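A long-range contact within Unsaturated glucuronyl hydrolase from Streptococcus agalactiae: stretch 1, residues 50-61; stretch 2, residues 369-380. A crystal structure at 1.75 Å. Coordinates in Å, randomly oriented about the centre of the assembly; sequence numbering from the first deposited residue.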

# COMPACT_ATOMS: atom_id res chain seq x y z
N TYR A 50 4.58 -15.94 10.97
CA TYR A 50 4.06 -14.64 10.52
C TYR A 50 2.73 -14.28 11.15
O TYR A 50 1.95 -15.17 11.50
CB TYR A 50 3.93 -14.64 8.98
CG TYR A 50 5.23 -14.89 8.26
CD1 TYR A 50 5.71 -16.19 8.07
CD2 TYR A 50 5.99 -13.83 7.77
CE1 TYR A 50 6.91 -16.43 7.43
CE2 TYR A 50 7.20 -14.06 7.12
CZ TYR A 50 7.65 -15.36 6.95
OH TYR A 50 8.85 -15.60 6.31
N PRO A 51 2.44 -12.97 11.28
CA PRO A 51 1.11 -12.56 11.69
C PRO A 51 0.10 -12.93 10.61
O PRO A 51 0.45 -12.95 9.43
CB PRO A 51 1.21 -11.03 11.79
CG PRO A 51 2.40 -10.66 10.97
CD PRO A 51 3.34 -11.82 11.07
N THR A 52 -1.12 -13.24 11.03
CA THR A 52 -2.25 -13.34 10.10
C THR A 52 -2.50 -11.94 9.51
O THR A 52 -2.04 -10.95 10.08
CB THR A 52 -3.53 -13.84 10.81
OG1 THR A 52 -3.73 -13.11 12.03
CG2 THR A 52 -3.41 -15.33 11.12
N PRO A 53 -3.19 -11.87 8.35
CA PRO A 53 -3.50 -10.57 7.74
C PRO A 53 -4.04 -9.54 8.72
O PRO A 53 -3.57 -8.40 8.73
CB PRO A 53 -4.56 -10.94 6.68
CG PRO A 53 -4.15 -12.31 6.26
CD PRO A 53 -3.68 -12.99 7.52
N ALA A 54 -5.01 -9.94 9.55
CA ALA A 54 -5.60 -9.06 10.54
C ALA A 54 -5.59 -9.69 11.93
O ALA A 54 -5.39 -10.90 12.08
CB ALA A 54 -7.02 -8.68 10.14
N THR A 55 -5.82 -8.86 12.95
CA THR A 55 -5.90 -9.32 14.33
C THR A 55 -7.30 -9.86 14.63
O THR A 55 -8.24 -9.64 13.86
CB THR A 55 -5.58 -8.18 15.33
OG1 THR A 55 -6.55 -7.13 15.18
CG2 THR A 55 -4.17 -7.61 15.11
N PHE A 56 -7.41 -10.57 15.75
CA PHE A 56 -8.68 -11.10 16.26
C PHE A 56 -8.79 -10.61 17.69
O PHE A 56 -7.97 -10.99 18.54
CB PHE A 56 -8.66 -12.63 16.24
CG PHE A 56 -8.55 -13.23 14.86
CD1 PHE A 56 -9.69 -13.64 14.18
CD2 PHE A 56 -7.30 -13.39 14.26
CE1 PHE A 56 -9.59 -14.20 12.90
CE2 PHE A 56 -7.19 -13.94 12.98
CZ PHE A 56 -8.33 -14.35 12.30
N ASN A 57 -9.77 -9.75 17.95
CA ASN A 57 -9.86 -9.04 19.23
C ASN A 57 -8.54 -8.34 19.56
O ASN A 57 -8.06 -8.35 20.70
CB ASN A 57 -10.33 -9.98 20.35
CG ASN A 57 -11.68 -10.62 20.06
OD1 ASN A 57 -11.85 -11.83 20.19
ND2 ASN A 57 -12.66 -9.80 19.65
N ASN A 58 -7.94 -7.75 18.52
CA ASN A 58 -6.66 -7.02 18.59
C ASN A 58 -5.41 -7.85 18.89
O ASN A 58 -4.35 -7.30 19.20
CB ASN A 58 -6.77 -5.78 19.47
CG ASN A 58 -7.58 -4.68 18.80
OD1 ASN A 58 -7.54 -4.54 17.58
ND2 ASN A 58 -8.31 -3.91 19.59
N ILE A 59 -5.53 -9.17 18.74
CA ILE A 59 -4.39 -10.07 18.83
C ILE A 59 -4.23 -10.87 17.53
O ILE A 59 -5.15 -11.59 17.12
CB ILE A 59 -4.52 -11.05 20.05
CG1 ILE A 59 -4.69 -10.27 21.38
CG2 ILE A 59 -3.37 -12.04 20.09
CD1 ILE A 59 -3.49 -9.42 21.80
N TYR A 60 -3.07 -10.73 16.90
CA TYR A 60 -2.75 -11.53 15.71
C TYR A 60 -2.72 -13.01 16.07
O TYR A 60 -2.34 -13.37 17.18
CB TYR A 60 -1.37 -11.17 15.16
CG TYR A 60 -1.30 -9.89 14.37
CD1 TYR A 60 -1.93 -9.77 13.12
CD2 TYR A 60 -0.58 -8.80 14.85
CE1 TYR A 60 -1.85 -8.59 12.39
CE2 TYR A 60 -0.50 -7.61 14.13
CZ TYR A 60 -1.14 -7.51 12.90
OH TYR A 60 -1.06 -6.34 12.19
N LYS A 61 -3.13 -13.84 15.12
CA LYS A 61 -2.80 -15.25 15.17
C LYS A 61 -1.49 -15.47 14.40
O LYS A 61 -0.99 -14.56 13.74
CB LYS A 61 -3.94 -16.11 14.61
CG LYS A 61 -5.12 -16.23 15.58
CD LYS A 61 -6.34 -16.89 14.95
CE LYS A 61 -7.53 -16.75 15.87
NZ LYS A 61 -8.78 -17.26 15.24
N LYS A 369 -14.17 -10.06 7.81
CA LYS A 369 -12.74 -10.29 8.05
C LYS A 369 -12.10 -9.02 8.61
O LYS A 369 -12.22 -7.94 8.03
CB LYS A 369 -12.02 -10.65 6.76
CG LYS A 369 -12.38 -11.97 6.11
CD LYS A 369 -11.55 -12.10 4.84
CE LYS A 369 -11.85 -13.35 4.05
NZ LYS A 369 -11.21 -13.25 2.70
N GLY A 370 -11.40 -9.17 9.74
CA GLY A 370 -10.67 -8.06 10.36
C GLY A 370 -11.44 -6.75 10.40
O GLY A 370 -10.91 -5.70 9.99
N VAL A 371 -12.68 -6.80 10.88
CA VAL A 371 -13.51 -5.61 11.00
C VAL A 371 -13.27 -4.93 12.35
O VAL A 371 -13.58 -5.51 13.40
CB VAL A 371 -15.02 -5.93 10.81
CG1 VAL A 371 -15.87 -4.66 10.96
CG2 VAL A 371 -15.26 -6.58 9.46
N ASP A 372 -12.73 -3.71 12.30
CA ASP A 372 -12.27 -2.98 13.49
C ASP A 372 -11.20 -3.78 14.22
O ASP A 372 -11.31 -4.11 15.41
CB ASP A 372 -13.44 -2.58 14.41
CG ASP A 372 -13.04 -1.53 15.44
OD1 ASP A 372 -12.06 -0.79 15.20
OD2 ASP A 372 -13.71 -1.45 16.49
N GLU A 373 -10.16 -4.11 13.46
CA GLU A 373 -9.03 -4.88 13.92
C GLU A 373 -7.76 -4.25 13.37
O GLU A 373 -7.80 -3.55 12.35
CB GLU A 373 -9.12 -6.32 13.40
CG GLU A 373 -10.33 -7.11 13.91
CD GLU A 373 -10.15 -7.64 15.32
OE1 GLU A 373 -11.12 -8.23 15.85
OE2 GLU A 373 -9.05 -7.48 15.90
N GLY A 374 -6.63 -4.50 14.02
CA GLY A 374 -5.34 -4.19 13.42
C GLY A 374 -5.12 -5.08 12.21
O GLY A 374 -5.66 -6.18 12.12
N ASN A 375 -4.33 -4.59 11.26
CA ASN A 375 -3.91 -5.43 10.14
C ASN A 375 -2.46 -5.14 9.78
O ASN A 375 -1.93 -4.07 10.11
CB ASN A 375 -4.88 -5.36 8.95
CG ASN A 375 -5.10 -3.94 8.44
OD1 ASN A 375 -6.24 -3.46 8.36
ND2 ASN A 375 -4.03 -3.27 8.06
N ILE A 376 -1.82 -6.10 9.13
CA ILE A 376 -0.37 -6.05 8.98
C ILE A 376 0.11 -5.02 7.95
O ILE A 376 1.19 -4.45 8.10
CB ILE A 376 0.26 -7.46 8.78
CG1 ILE A 376 1.78 -7.44 8.97
CG2 ILE A 376 -0.16 -8.07 7.43
CD1 ILE A 376 2.23 -6.92 10.36
N TRP A 377 -0.70 -4.79 6.91
CA TRP A 377 -0.34 -3.73 5.94
C TRP A 377 -0.52 -2.33 6.54
O TRP A 377 0.27 -1.43 6.27
CB TRP A 377 -1.10 -3.89 4.60
CG TRP A 377 -2.58 -3.86 4.76
CD1 TRP A 377 -3.40 -2.77 4.63
CD2 TRP A 377 -3.43 -4.96 5.09
NE1 TRP A 377 -4.71 -3.13 4.86
CE2 TRP A 377 -4.75 -4.47 5.14
CE3 TRP A 377 -3.19 -6.32 5.35
CZ2 TRP A 377 -5.84 -5.30 5.44
CZ3 TRP A 377 -4.28 -7.14 5.65
CH2 TRP A 377 -5.58 -6.62 5.70
N GLY A 378 -1.56 -2.17 7.36
CA GLY A 378 -1.76 -0.92 8.10
C GLY A 378 -0.61 -0.65 9.04
O GLY A 378 -0.11 0.47 9.12
N ASP A 379 -0.16 -1.69 9.74
CA ASP A 379 1.03 -1.59 10.60
C ASP A 379 2.24 -1.18 9.78
O ASP A 379 2.99 -0.27 10.17
CB ASP A 379 1.32 -2.93 11.28
CG ASP A 379 0.37 -3.24 12.41
OD1 ASP A 379 -0.57 -2.46 12.67
OD2 ASP A 379 0.57 -4.30 13.05
N TYR A 380 2.43 -1.86 8.65
CA TYR A 380 3.56 -1.60 7.79
C TYR A 380 3.57 -0.15 7.27
O TYR A 380 4.59 0.55 7.39
CB TYR A 380 3.67 -2.60 6.61
CG TYR A 380 4.76 -2.11 5.69
CD1 TYR A 380 4.46 -1.30 4.60
CD2 TYR A 380 6.10 -2.36 5.98
CE1 TYR A 380 5.46 -0.78 3.80
CE2 TYR A 380 7.12 -1.85 5.18
CZ TYR A 380 6.78 -1.05 4.09
OH TYR A 380 7.74 -0.51 3.28
O HOH W 1 -10.22 -10.76 12.30
O HOH W 2 -8.75 -2.36 16.44

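The contact is a single backbone bridge between Ala54 and Asn375, flanked by a carboxylate that binds a tight turn on one stretch and a tyrosine that reaches a helix on the other, with 555 Å² buried in all. At the bridge the two CA atoms, Ala54 CA and Asn375 CA, lie 4.0 Å apart. Two backbone hydrogen bonds frame it: Ile376 N donates to Pro53 O (2.9 Å, 157°) and Thr55 N to Gly374 O (2.8 Å, 162°). Beside the bridge, Ala54 CB packs 3.7 Å from Gly370 CA, leaving no room for a side chain there: an ideal CB on Gly370, whose phi is also positive, would fall 2.5 Å from Ala54 CB, a clash.

Glu373 has the largest covered area, 77 Å². With chi1 and chi2 both m, its carboxylate meets the type I' turn from Phe56 to Ile59. Asn57 N donates to Glu373 OE1 (2.9 Å, 143°), and Asn58 N donates to Glu373 OE2 (2.9 Å, 165°), so the acid accepts successive amides at the turn. Thr55, with chi1 at 62° (p), donates from OG1 to Glu373 OE2 (2.6 Å), and Thr55 OG1 in turn accepts a weak hydrogen bond from Gly374 N (2.9 Å, 120°). Water 1 adds a link, donating to Thr55 O (2.8 Å from the water oxygen) and accepting weakly from Gly370 N (3.2 Å).

At the helix, Tyr60 points CA-to-CB sideways, but its ring carries the hydroxyl to Asp379, where Tyr60 OH donates to Asp379 OD2 (2.7 Å). Both residues are buried, so the bond pairs polar groups away from bulk solvent. Apolar packing fills the surroundings: Ile376 CD1 lies 3.8 Å from Pro51 CG and 4.3 Å from Tyr60 CZ, while Pro53 CB rests 3.9 Å from Trp377 CZ3.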